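Local coordinates for uncharacterized protein (Escherichia coli UMEA 3162-1, PDB 4X5M), which mediates, as a homodimer, transmembrane sugar transport down a concentration gradient, probably by rocking movements that open a cargo-binding cavity to each side of the membrane in turn, at residues T3-G8 against D59-I64; E33-V38 against A74-I79; T45-W50 against I67-L72. One frame throughout, in Å; residues are numbered along the deposited sequence.

Contact 1 (T3-G8 against D59-I64). With OLB ((2S)-2,3-dihydroxypropyl (9Z)-octadec-9-enoate), chain G; OLA (oleic acid), chain F.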
loop_
_atom_site.group_PDB
_atom_site.type_symbol
_atom_site.label_atom_id
_atom_site.label_comp_id
_atom_site.label_asym_id
_atom_site.label_seq_id
_atom_site.Cartn_x
_atom_site.Cartn_y
_atom_site.Cartn_z
ATOM N N THR A 3 -19.185 -5.327 -13.793
ATOM C CA THR A 3 -18.298 -6.294 -13.156
ATOM C C THR A 3 -16.877 -5.754 -13.032
ATOM O O THR A 3 -16.083 -6.257 -12.237
ATOM C CB THR A 3 -18.240 -7.618 -13.939
ATOM O OG1 THR A 3 -17.399 -7.456 -15.088
ATOM C CG2 THR A 3 -19.630 -8.045 -14.379
ATOM N N ILE A 4 -16.550 -4.739 -13.824
ATOM C CA ILE A 4 -15.194 -4.205 -13.812
ATOM C C ILE A 4 -15.013 -3.261 -12.622
ATOM O O ILE A 4 -13.937 -3.206 -12.029
ATOM C CB ILE A 4 -14.838 -3.489 -15.151
ATOM C CG1 ILE A 4 -15.398 -2.067 -15.218
ATOM C CG2 ILE A 4 -15.341 -4.296 -16.336
ATOM C CD1 ILE A 4 -14.344 -0.984 -15.141
ATOM N N LEU A 5 -16.072 -2.544 -12.251
ATOM C CA LEU A 5 -16.017 -1.666 -11.086
ATOM C C LEU A 5 -15.994 -2.502 -9.816
ATOM O O LEU A 5 -15.294 -2.176 -8.854
ATOM C CB LEU A 5 -17.207 -0.701 -11.064
ATOM C CG LEU A 5 -17.353 0.169 -9.810
ATOM C CD1 LEU A 5 -16.113 1.022 -9.584
ATOM C CD2 LEU A 5 -18.596 1.044 -9.894
ATOM N N LEU A 6 -16.770 -3.581 -9.825
ATOM C CA LEU A 6 -16.795 -4.530 -8.722
ATOM C C LEU A 6 -15.419 -5.147 -8.504
ATOM O O LEU A 6 -15.044 -5.461 -7.375
ATOM C CB LEU A 6 -17.834 -5.625 -8.983
ATOM C CG LEU A 6 -19.154 -5.539 -8.210
ATOM C CD1 LEU A 6 -19.532 -4.093 -7.926
ATOM C CD2 LEU A 6 -20.264 -6.238 -8.980
ATOM N N THR A 7 -14.671 -5.317 -9.591
ATOM C CA THR A 7 -13.314 -5.846 -9.517
ATOM C C THR A 7 -12.398 -4.880 -8.772
ATOM O O THR A 7 -11.595 -5.291 -7.931
ATOM C CB THR A 7 -12.735 -6.120 -10.920
ATOM O OG1 THR A 7 -13.623 -6.979 -11.645
ATOM C CG2 THR A 7 -11.368 -6.782 -10.818
ATOM N N GLY A 8 -12.530 -3.594 -9.080
ATOM C CA GLY A 8 -11.743 -2.566 -8.424
ATOM C C GLY A 8 -12.073 -2.443 -6.950
ATOM O O GLY A 8 -11.180 -2.291 -6.114
ATOM N N ASP A 59 -12.686 7.256 -11.285
ATOM C CA ASP A 59 -12.440 5.909 -10.792
ATOM C C ASP A 59 -12.714 5.841 -9.295
ATOM O O ASP A 59 -11.862 6.202 -8.483
ATOM C CB ASP A 59 -10.997 5.493 -11.095
ATOM C CG ASP A 59 -10.780 3.997 -10.985
ATOM O OD1 ASP A 59 -11.369 3.363 -10.086
ATOM O OD2 ASP A 59 -10.014 3.450 -11.808
ATOM N N PHE A 60 -13.905 5.375 -8.931
ATOM C CA PHE A 60 -14.302 5.340 -7.529
ATOM C C PHE A 60 -13.533 4.279 -6.748
ATOM O O PHE A 60 -13.364 4.396 -5.536
ATOM C CB PHE A 60 -15.806 5.097 -7.395
ATOM C CG PHE A 60 -16.305 5.186 -5.981
ATOM C CD1 PHE A 60 -16.479 6.418 -5.372
ATOM C CD2 PHE A 60 -16.591 4.040 -5.258
ATOM C CE1 PHE A 60 -16.932 6.508 -4.069
ATOM C CE2 PHE A 60 -17.044 4.122 -3.954
ATOM C CZ PHE A 60 -17.215 5.357 -3.358
ATOM N N ALA A 61 -13.072 3.244 -7.445
ATOM C CA ALA A 61 -12.277 2.197 -6.814
ATOM C C ALA A 61 -10.955 2.767 -6.312
ATOM O O ALA A 61 -10.572 2.557 -5.163
ATOM C CB ALA A 61 -12.033 1.052 -7.782
ATOM N N VAL A 62 -10.265 3.492 -7.187
ATOM C CA VAL A 62 -9.018 4.154 -6.828
ATOM C C VAL A 62 -9.268 5.218 -5.765
ATOM O O VAL A 62 -8.496 5.358 -4.815
ATOM C CB VAL A 62 -8.349 4.796 -8.063
ATOM C CG1 VAL A 62 -7.190 5.691 -7.651
ATOM C CG2 VAL A 62 -7.883 3.719 -9.034
ATOM N N LEU A 63 -10.364 5.952 -5.928
ATOM C CA LEU A 63 -10.732 7.021 -5.005
ATOM C C LEU A 63 -10.928 6.529 -3.574
ATOM O O LEU A 63 -10.231 6.976 -2.663
ATOM C CB LEU A 63 -12.005 7.722 -5.484
ATOM C CG LEU A 63 -11.805 9.033 -6.244
ATOM C CD1 LEU A 63 -13.143 9.639 -6.642
ATOM C CD2 LEU A 63 -10.999 10.013 -5.403
ATOM N N ILE A 64 -11.871 5.613 -3.379
ATOM C CA ILE A 64 -12.216 5.155 -2.036
ATOM C C ILE A 64 -11.053 4.408 -1.380
ATOM O O ILE A 64 -10.901 4.440 -0.161
ATOM C CB ILE A 64 -13.479 4.252 -2.046
ATOM C CG1 ILE A 64 -14.018 4.062 -0.625
ATOM C CG2 ILE A 64 -13.196 2.907 -2.710
ATOM C CD1 ILE A 64 -15.252 3.188 -0.551
HETATM C C1 OLB G . -2.893 2.722 -2.450
HETATM C C2 OLB G . -2.725 1.839 -1.234
HETATM C C3 OLB G . -1.296 1.970 -0.754
HETATM C C4 OLB G . -0.680 0.601 -0.538
HETATM C C5 OLB G . 0.790 0.639 -0.921
HETATM O O19 OLB G . -2.199 3.710 -2.581
HETATM O O20 OLB G . -3.842 2.391 -3.431
HETATM C C21 OLB G . -3.550 2.931 -4.698
HETATM C C22 OLB G . -4.425 2.262 -5.730
HETATM O O23 OLB G . -5.436 3.155 -6.127
HETATM C C24 OLB G . -3.587 1.887 -6.929
HETATM O O25 OLB G . -3.170 0.547 -6.795
HETATM C C6 OLB G . 1.457 -0.718 -0.790
HETATM C C7 OLB G . 1.535 -1.132 0.670
HETATM C C8 OLB G . 2.966 -1.253 1.183
HETATM C C9 OLB G . 3.513 -2.663 1.020
HETATM C C10 OLB G . 3.358 -3.636 1.948
HETATM C C11 OLB G . 2.632 -3.380 3.249
HETATM C C12 OLB G . 3.592 -2.850 4.297
HETATM C C13 OLB G . 2.927 -1.659 4.953
HETATM C C14 OLB G . 3.945 -0.699 5.526
HETATM C C15 OLB G . 3.194 0.484 6.094
HETATM C C16 OLB G . 2.427 1.152 4.974
HETATM C C17 OLB G . 1.055 1.563 5.461
HETATM C C18 OLB G . 0.067 1.358 4.336
HETATM C C12 OLA F . -17.681 -2.821 -1.133
HETATM C C13 OLA F . -16.270 -2.926 -0.598
HETATM C C14 OLA F . -15.628 -1.557 -0.621
HETATM C C15 OLA F . -14.143 -1.692 -0.369
HETATM C C16 OLA F . -13.471 -0.372 -0.674
HETATM C C17 OLA F . -13.072 0.298 0.622
HETATM C C18 OLA F . -11.626 -0.027 0.923
#
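Ala61 sets its single methyl directly on the backbone of Gly8, CB lying 3.6 Å from Gly8 C. The missing side chain of Gly8 permits this: a beta carbon there would collide with that of Ala61, and the two CA atoms approach to 5.1 Å. Beside this small-on-small packing, Leu5 brings its CD1 alongside, 4.5 Å from Ala61 CB, on the surface of the protein. The Gly8-Ala61 pair is an example of small residues letting two transmembrane helices come close. Here it joins helix 3-17 to the start of helix 60-86 in the three-helix bundle of SemiSWEET.

In the next shell Asp59 caps helix 60-86: Val62 N donates to Asp59 OD1 in a nearly straight bond of 3.1 Å (168° at the hydrogen), arriving from above the carboxylate plane. OD1 is also hydrogen-bonded to Tyr53 OH of the second subunit, tying the cap into the dimer interface. On helix 3-17, Thr7 OG1 folds back to Thr3 O at 2.6 Å, sharing that carbonyl with Thr7 N.

Farther along, Ile64 holds its CB 4.0 Å above one face of the Phe60 ring, toward the rim. Its CG1, anti to the backbone N (chi1 -166°), extends to place CD1 3.8 Å from C17 of an oleic acid. Cutting Ile64 back to an alanine removes CG1, CG2 and CD1, and the lipid tail would probably lose the branches it packs on.

Contact 2 (E33-V38 against A74-I79). With OLA (oleic acid), chain D.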
loop_
_atom_site.group_PDB
_atom_site.type_symbol
_atom_site.label_atom_id
_atom_site.label_comp_id
_atom_site.label_asym_id
_atom_site.label_seq_id
_atom_site.Cartn_x
_atom_site.Cartn_y
_atom_site.Cartn_z
ATOM N N GLU A 33 7.354 3.579 17.160
ATOM C CA GLU A 33 8.761 3.209 17.040
ATOM C C GLU A 33 9.038 2.531 15.700
ATOM O O GLU A 33 8.326 1.607 15.302
ATOM C CB GLU A 33 9.182 2.290 18.191
ATOM C CG GLU A 33 9.439 3.013 19.507
ATOM N N GLY A 34 10.070 3.000 15.005
ATOM C CA GLY A 34 10.458 2.418 13.733
ATOM C C GLY A 34 9.853 3.131 12.541
ATOM O O GLY A 34 10.389 3.073 11.433
ATOM N N ILE A 35 8.730 3.807 12.768
ATOM C CA ILE A 35 8.038 4.524 11.703
ATOM C C ILE A 35 8.866 5.697 11.187
ATOM O O ILE A 35 9.263 6.575 11.953
ATOM C CB ILE A 35 6.668 5.047 12.175
ATOM C CG1 ILE A 35 5.756 3.878 12.550
ATOM C CG2 ILE A 35 6.024 5.902 11.095
ATOM C CD1 ILE A 35 4.374 4.297 12.999
ATOM N N SER A 36 9.128 5.700 9.884
ATOM C CA SER A 36 9.876 6.782 9.257
ATOM C C SER A 36 8.958 7.915 8.819
ATOM O O SER A 36 8.006 7.701 8.068
ATOM C CB SER A 36 10.669 6.266 8.058
ATOM O OG SER A 36 11.130 7.338 7.256
ATOM N N VAL A 37 9.257 9.120 9.294
ATOM C CA VAL A 37 8.503 10.308 8.911
ATOM C C VAL A 37 8.602 10.552 7.408
ATOM O O VAL A 37 7.599 10.829 6.748
ATOM C CB VAL A 37 9.000 11.555 9.670
ATOM C CG1 VAL A 37 8.313 12.809 9.150
ATOM C CG2 VAL A 37 8.767 11.394 11.164
ATOM N N VAL A 38 9.814 10.429 6.873
ATOM C CA VAL A 38 10.063 10.651 5.450
ATOM C C VAL A 38 9.264 9.691 4.572
ATOM O O VAL A 38 8.665 10.101 3.576
ATOM C CB VAL A 38 11.564 10.510 5.115
ATOM C CG1 VAL A 38 11.786 10.556 3.608
ATOM C CG2 VAL A 38 12.366 11.599 5.807
ATOM N N ALA A 74 -2.654 9.265 7.695
ATOM C CA ALA A 74 -2.472 10.606 8.250
ATOM C C ALA A 74 -2.433 10.630 9.786
ATOM O O ALA A 74 -1.564 11.288 10.357
ATOM C CB ALA A 74 -3.559 11.552 7.731
ATOM N N PRO A 75 -3.363 9.924 10.465
ATOM C CA PRO A 75 -3.257 9.912 11.929
ATOM C C PRO A 75 -1.970 9.260 12.428
ATOM O O PRO A 75 -1.437 9.678 13.456
ATOM C CB PRO A 75 -4.480 9.094 12.362
ATOM C CG PRO A 75 -5.446 9.256 11.253
ATOM C CD PRO A 75 -4.605 9.266 10.016
ATOM N N VAL A 76 -1.484 8.251 11.710
ATOM C CA VAL A 76 -0.235 7.585 12.069
ATOM C C VAL A 76 0.941 8.561 12.025
ATOM O O VAL A 76 1.771 8.588 12.936
ATOM C CB VAL A 76 0.053 6.387 11.140
ATOM C CG1 VAL A 76 1.468 5.868 11.351
ATOM C CG2 VAL A 76 -0.961 5.279 11.376
ATOM N N LEU A 77 1.003 9.369 10.970
ATOM C CA LEU A 77 2.064 10.364 10.842
ATOM C C LEU A 77 1.943 11.435 11.924
ATOM O O LEU A 77 2.949 11.872 12.486
ATOM C CB LEU A 77 2.043 11.010 9.454
ATOM C CG LEU A 77 3.107 12.086 9.203
ATOM C CD1 LEU A 77 4.496 11.563 9.534
ATOM C CD2 LEU A 77 3.056 12.583 7.768
ATOM N N VAL A 78 0.711 11.847 12.216
ATOM C CA VAL A 78 0.453 12.838 13.261
ATOM C C VAL A 78 1.002 12.383 14.610
ATOM O O VAL A 78 1.738 13.117 15.270
ATOM C CB VAL A 78 -1.056 13.130 13.409
ATOM C CG1 VAL A 78 -1.333 13.850 14.723
ATOM C CG2 VAL A 78 -1.559 13.950 12.235
ATOM N N ILE A 79 0.641 11.168 15.009
ATOM C CA ILE A 79 1.124 10.590 16.259
ATOM C C ILE A 79 2.646 10.456 16.245
ATOM O O ILE A 79 3.310 10.702 17.254
ATOM C CB ILE A 79 0.484 9.210 16.523
ATOM C CG1 ILE A 79 -1.039 9.333 16.601
ATOM C CG2 ILE A 79 1.030 8.598 17.805
ATOM C CD1 ILE A 79 -1.753 8.002 16.695
HETATM C C1 OLA D . -4.788 10.936 16.899
HETATM O O1 OLA D . -4.097 11.173 17.925
HETATM O O2 OLA D . -4.227 10.777 15.782
HETATM C C2 OLA D . -6.293 10.842 17.004
HETATM C C3 OLA D . -6.894 10.898 15.618
HETATM C C4 OLA D . -7.215 12.333 15.261
HETATM C C5 OLA D . -7.383 12.457 13.763
HETATM C C6 OLA D . -6.701 13.721 13.289
HETATM C C7 OLA D . -6.072 13.480 11.934
HETATM C C8 OLA D . -5.397 14.747 11.452
HETATM C C9 OLA D . -6.446 15.729 10.977
HETATM C C10 OLA D . -6.156 16.609 9.997
HETATM C C11 OLA D . -4.783 16.620 9.359
HETATM C C12 OLA D . -4.793 17.547 8.162
HETATM C C13 OLA D . -5.444 16.851 6.987
HETATM C C14 OLA D . -5.880 17.872 5.960
HETATM C C15 OLA D . -6.550 17.167 4.801
HETATM C C16 OLA D . -6.957 18.172 3.746
HETATM C C17 OLA D . -7.102 17.464 2.417
HETATM C C18 OLA D . -7.773 18.380 1.420
#
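Ile35 turns CG1 anti to its carbonyl carbon (chi1 -63°) and runs on extended, which carries CD1 out to Val76 CG1 at 3.7 Å. In the second pair, Leu77 holds CG anti to the backbone N (chi1 179°) and bends at the next bond, laying CD1 4.0 Å from CG1 of Val37. Within each pair the two side chains cross at roughly a right angle, so methyl meets methyl at one point rather than along a shared length.

Such a contact shows how the lead-in and first turn of a helix can pack on a neighbouring helix through apolar side chains. Ile35 and Val37 flank the entry to the second transmembrane helix, and both lean on the C-terminal half of the third, helix 60-86. Between them Ser36 occupies the N-cap position of helix 37-57, its OG bonded to Met39 N, while its side chain starts off away from residues 74-79.

Val76 also meets Tyr40 of helix 37-57 and Ser23 of helix 20-29, which puts it where three helices converge. Helix 60-86 is kinked at Pro75, whose ring nitrogen cannot donate to the preceding turn. The surface beyond carries an oleic acid: its carboxyl O2 comes 3.6 Å from Ile79 CG1 and also approaches Pro75 O, and farther along the acyl tail, C8 lies 4.0 Å from CG2 of Val78.

Contact 3 (T45-W50 against I67-L72). With OLA (oleic acid), chain E; OLB ((2S)-2,3-dihydroxypropyl (9Z)-octadec-9-enoate), chain G.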
loop_
_atom_site.group_PDB
_atom_site.type_symbol
_atom_site.label_atom_id
_atom_site.label_comp_id
_atom_site.label_asym_id
_atom_site.label_seq_id
_atom_site.Cartn_x
_atom_site.Cartn_y
_atom_site.Cartn_z
ATOM N N THR A 45 2.059 11.768 -0.004
ATOM C CA THR A 45 2.177 12.552 -1.229
ATOM C C THR A 45 1.598 11.776 -2.407
ATOM O O THR A 45 0.878 12.329 -3.241
ATOM C CB THR A 45 3.644 12.925 -1.526
ATOM O OG1 THR A 45 4.148 13.760 -0.476
ATOM C CG2 THR A 45 3.754 13.670 -2.846
ATOM N N GLY A 46 1.907 10.484 -2.460
ATOM C CA GLY A 46 1.382 9.620 -3.499
ATOM C C GLY A 46 -0.106 9.371 -3.349
ATOM O O GLY A 46 -0.838 9.337 -4.340
ATOM N N VAL A 47 -0.555 9.194 -2.108
ATOM C CA VAL A 47 -1.969 8.960 -1.823
ATOM C C VAL A 47 -2.825 10.128 -2.300
ATOM O O VAL A 47 -3.854 9.933 -2.948
ATOM C CB VAL A 47 -2.214 8.728 -0.316
ATOM C CG1 VAL A 47 -3.703 8.756 -0.003
ATOM C CG2 VAL A 47 -1.603 7.407 0.125
ATOM N N ILE A 48 -2.386 11.341 -1.980
ATOM C CA ILE A 48 -3.059 12.551 -2.440
ATOM C C ILE A 48 -3.106 12.595 -3.966
ATOM O O ILE A 48 -4.128 12.944 -4.557
ATOM C CB ILE A 48 -2.360 13.821 -1.907
ATOM C CG1 ILE A 48 -2.448 13.880 -0.380
ATOM C CG2 ILE A 48 -2.966 15.069 -2.522
ATOM C CD1 ILE A 48 -3.864 13.871 0.156
ATOM N N SER A 49 -1.997 12.219 -4.595
ATOM C CA SER A 49 -1.907 12.215 -6.051
ATOM C C SER A 49 -2.832 11.167 -6.672
ATOM O O SER A 49 -3.395 11.390 -7.745
ATOM C CB SER A 49 -0.461 11.978 -6.492
ATOM O OG SER A 49 0.400 12.988 -5.997
ATOM N N TRP A 50 -2.986 10.027 -6.003
ATOM C CA TRP A 50 -3.929 9.003 -6.453
ATOM C C TRP A 50 -5.357 9.532 -6.415
ATOM O O TRP A 50 -6.162 9.239 -7.300
ATOM C CB TRP A 50 -3.828 7.740 -5.593
ATOM C CG TRP A 50 -2.725 6.797 -5.970
ATOM C CD1 TRP A 50 -1.652 6.449 -5.204
ATOM C CD2 TRP A 50 -2.592 6.071 -7.198
ATOM N NE1 TRP A 50 -0.856 5.556 -5.879
ATOM C CE2 TRP A 50 -1.412 5.308 -7.110
ATOM C CE3 TRP A 50 -3.354 5.995 -8.369
ATOM C CZ2 TRP A 50 -0.974 4.480 -8.140
ATOM C CZ3 TRP A 50 -2.919 5.173 -9.395
ATOM C CH2 TRP A 50 -1.740 4.426 -9.273
ATOM N N ILE A 67 -8.675 7.261 -0.193
ATOM C CA ILE A 67 -9.301 8.117 0.808
ATOM C C ILE A 67 -9.280 7.416 2.162
ATOM O O ILE A 67 -8.934 8.021 3.177
ATOM C CB ILE A 67 -10.749 8.491 0.428
ATOM C CG1 ILE A 67 -10.752 9.459 -0.756
ATOM C CG2 ILE A 67 -11.464 9.126 1.611
ATOM C CD1 ILE A 67 -12.136 9.788 -1.279
ATOM N N VAL A 68 -9.636 6.133 2.169
ATOM C CA VAL A 68 -9.571 5.333 3.388
ATOM C C VAL A 68 -8.126 5.209 3.863
ATOM O O VAL A 68 -7.844 5.308 5.061
ATOM C CB VAL A 68 -10.171 3.923 3.182
ATOM C CG1 VAL A 68 -9.974 3.073 4.427
ATOM C CG2 VAL A 68 -11.646 4.019 2.840
ATOM N N THR A 69 -7.214 5.003 2.916
ATOM C CA THR A 69 -5.785 4.960 3.214
ATOM C C THR A 69 -5.338 6.258 3.880
ATOM O O THR A 69 -4.568 6.242 4.841
ATOM C CB THR A 69 -4.945 4.723 1.941
ATOM O OG1 THR A 69 -5.294 3.460 1.363
ATOM C CG2 THR A 69 -3.462 4.725 2.267
ATOM N N LEU A 70 -5.839 7.378 3.369
ATOM C CA LEU A 70 -5.518 8.688 3.925
ATOM C C LEU A 70 -5.980 8.807 5.376
ATOM O O LEU A 70 -5.258 9.329 6.223
ATOM C CB LEU A 70 -6.152 9.797 3.079
ATOM C CG LEU A 70 -5.949 11.232 3.573
ATOM C CD1 LEU A 70 -4.473 11.603 3.568
ATOM C CD2 LEU A 70 -6.756 12.209 2.731
ATOM N N PHE A 71 -7.181 8.311 5.656
ATOM C CA PHE A 71 -7.742 8.367 7.004
ATOM C C PHE A 71 -7.029 7.423 7.969
ATOM O O PHE A 71 -7.203 7.516 9.183
ATOM C CB PHE A 71 -9.239 8.044 6.976
ATOM C CG PHE A 71 -10.115 9.243 6.747
ATOM C CD1 PHE A 71 -10.312 9.742 5.470
ATOM C CD2 PHE A 71 -10.745 9.869 7.810
ATOM C CE1 PHE A 71 -11.119 10.845 5.259
ATOM C CE2 PHE A 71 -11.551 10.972 7.607
ATOM C CZ PHE A 71 -11.740 11.461 6.330
ATOM N N LEU A 72 -6.231 6.510 7.423
ATOM C CA LEU A 72 -5.459 5.583 8.241
ATOM C C LEU A 72 -4.011 6.038 8.380
ATOM O O LEU A 72 -3.416 5.921 9.451
ATOM C CB LEU A 72 -5.510 4.172 7.647
ATOM C CG LEU A 72 -6.806 3.389 7.865
ATOM C CD1 LEU A 72 -6.750 2.042 7.158
ATOM C CD2 LEU A 72 -7.064 3.206 9.353
HETATM C C1 OLA E . -15.929 13.016 -7.021
HETATM O O1 OLA E . -16.059 14.230 -7.330
HETATM O O2 OLA E . -15.889 12.137 -7.921
HETATM C C2 OLA E . -15.818 12.615 -5.566
HETATM C C3 OLA E . -14.403 12.859 -5.091
HETATM C C4 OLA E . -14.414 13.593 -3.768
HETATM C C5 OLA E . -13.084 14.295 -3.598
HETATM C C6 OLA E . -12.748 14.445 -2.131
HETATM C C7 OLA E . -11.312 14.905 -1.997
HETATM C C8 OLA E . -10.953 15.043 -0.534
HETATM C C9 OLA E . -10.357 13.744 -0.040
HETATM C C10 OLA E . -10.125 13.550 1.275
HETATM C C11 OLA E . -10.459 14.628 2.284
HETATM C C12 OLA E . -10.170 14.110 3.675
HETATM C C13 OLA E . -10.610 15.124 4.708
HETATM C C14 OLA E . -9.537 15.272 5.767
HETATM C C15 OLA E . -9.148 13.914 6.311
HETATM C C16 OLA E . -7.839 14.033 7.060
HETATM C C17 OLA E . -7.350 12.658 7.457
HETATM C C18 OLA E . -8.102 12.185 8.683
HETATM C C1 OLB G . -2.893 2.722 -2.450
HETATM C C2 OLB G . -2.725 1.839 -1.234
HETATM C C3 OLB G . -1.296 1.970 -0.754
HETATM C C4 OLB G . -0.680 0.601 -0.538
HETATM C C5 OLB G . 0.790 0.639 -0.921
HETATM O O19 OLB G . -2.199 3.710 -2.581
HETATM O O20 OLB G . -3.842 2.391 -3.431
HETATM C C21 OLB G . -3.550 2.931 -4.698
HETATM C C22 OLB G . -4.425 2.262 -5.730
HETATM O O23 OLB G . -5.436 3.155 -6.127
HETATM C C24 OLB G . -3.587 1.887 -6.929
HETATM O O25 OLB G . -3.170 0.547 -6.795
HETATM C C6 OLB G . 1.457 -0.718 -0.790
HETATM C C7 OLB G . 1.535 -1.132 0.670
HETATM C C8 OLB G . 2.966 -1.253 1.183
HETATM C C9 OLB G . 3.513 -2.663 1.020
HETATM C C10 OLB G . 3.358 -3.636 1.948
HETATM C C11 OLB G . 2.632 -3.380 3.249
HETATM C C12 OLB G . 3.592 -2.850 4.297
HETATM C C13 OLB G . 2.927 -1.659 4.953
HETATM C C14 OLB G . 3.945 -0.699 5.526
HETATM C C15 OLB G . 3.194 0.484 6.094
HETATM C C16 OLB G . 2.427 1.152 4.974
HETATM C C17 OLB G . 1.055 1.563 5.461
HETATM C C18 OLB G . 0.067 1.358 4.336
#
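Thr45 O, two and three residues before Val47 and Ile48, whose side chains meet Leu70, is gripped twice: Ser49 N donates to it at 3.2 Å and Ser49 OG at 2.9 Å, from opposite faces of its carbonyl plane. The hydroxyl thus spends its hydrogen on its own helix, a common way for a serine to be accommodated in an apolar membrane segment.

The contact itself is apolar. Val47 divides its two branches between Thr69 and Leu70: CG2 touches CG2 of Thr69 at 3.9 Å, while CG1 rests on CB of Leu70. Thr69 can offer a methyl because CG2 stands anti to its backbone N; OG1, turned the other way, bonds to Ala65 O one turn earlier. At the outer margin Ile48 CD1 meets Leu70 CD1 at 4.1 Å, and the side chains of all three pairs cross obliquely. Leu70 CD2 passes on to an oleic acid tail, 3.9 Å from its C10. The end of that tail covers one face of the Phe71 ring, with lipid C18 3.6 Å above the plane toward the rim.

On another flank the Trp50 indole carries the monoolein glycerol over one face, lipid C24 lying 3.9 Å from Trp50 CZ2, while NE1 is hydrogen-bonded to Thr15 OG1 of the second subunit. Asn66 from both subunits also bonds this lipid, which therefore occupies the dimer interface, a position consistent with the transport pathway.

Helices 37-57 and 60-86 run antiparallel here, their local axes 9.6 Å apart at 151°, and Thr16 of helix 3-17 packs on Val68 and Thr69, bringing the first transmembrane helix onto the third.

From the N terminus, residues 3-8 open the longest span, which closes when the chain reaches 59-64 in contact 1. Before that, 33-38 and then 45-50 have begun two further spans, and both end later, so contacts 2 and 3 each cross contact 1. Of these two, contact 3 closes earlier, at 67-72, and lies wholly within the span that contact 2 completes at 74-79. All three use helix 60-86: contact 1 joins its start to helix 3-17, whereas the other two tie it to helix 37-57 and its entry. Contact 3 touches both others, through Trp50 and Val62 and through Leu70 and Pro75; contacts 1 and 2 stand about 28 Å apart between centres.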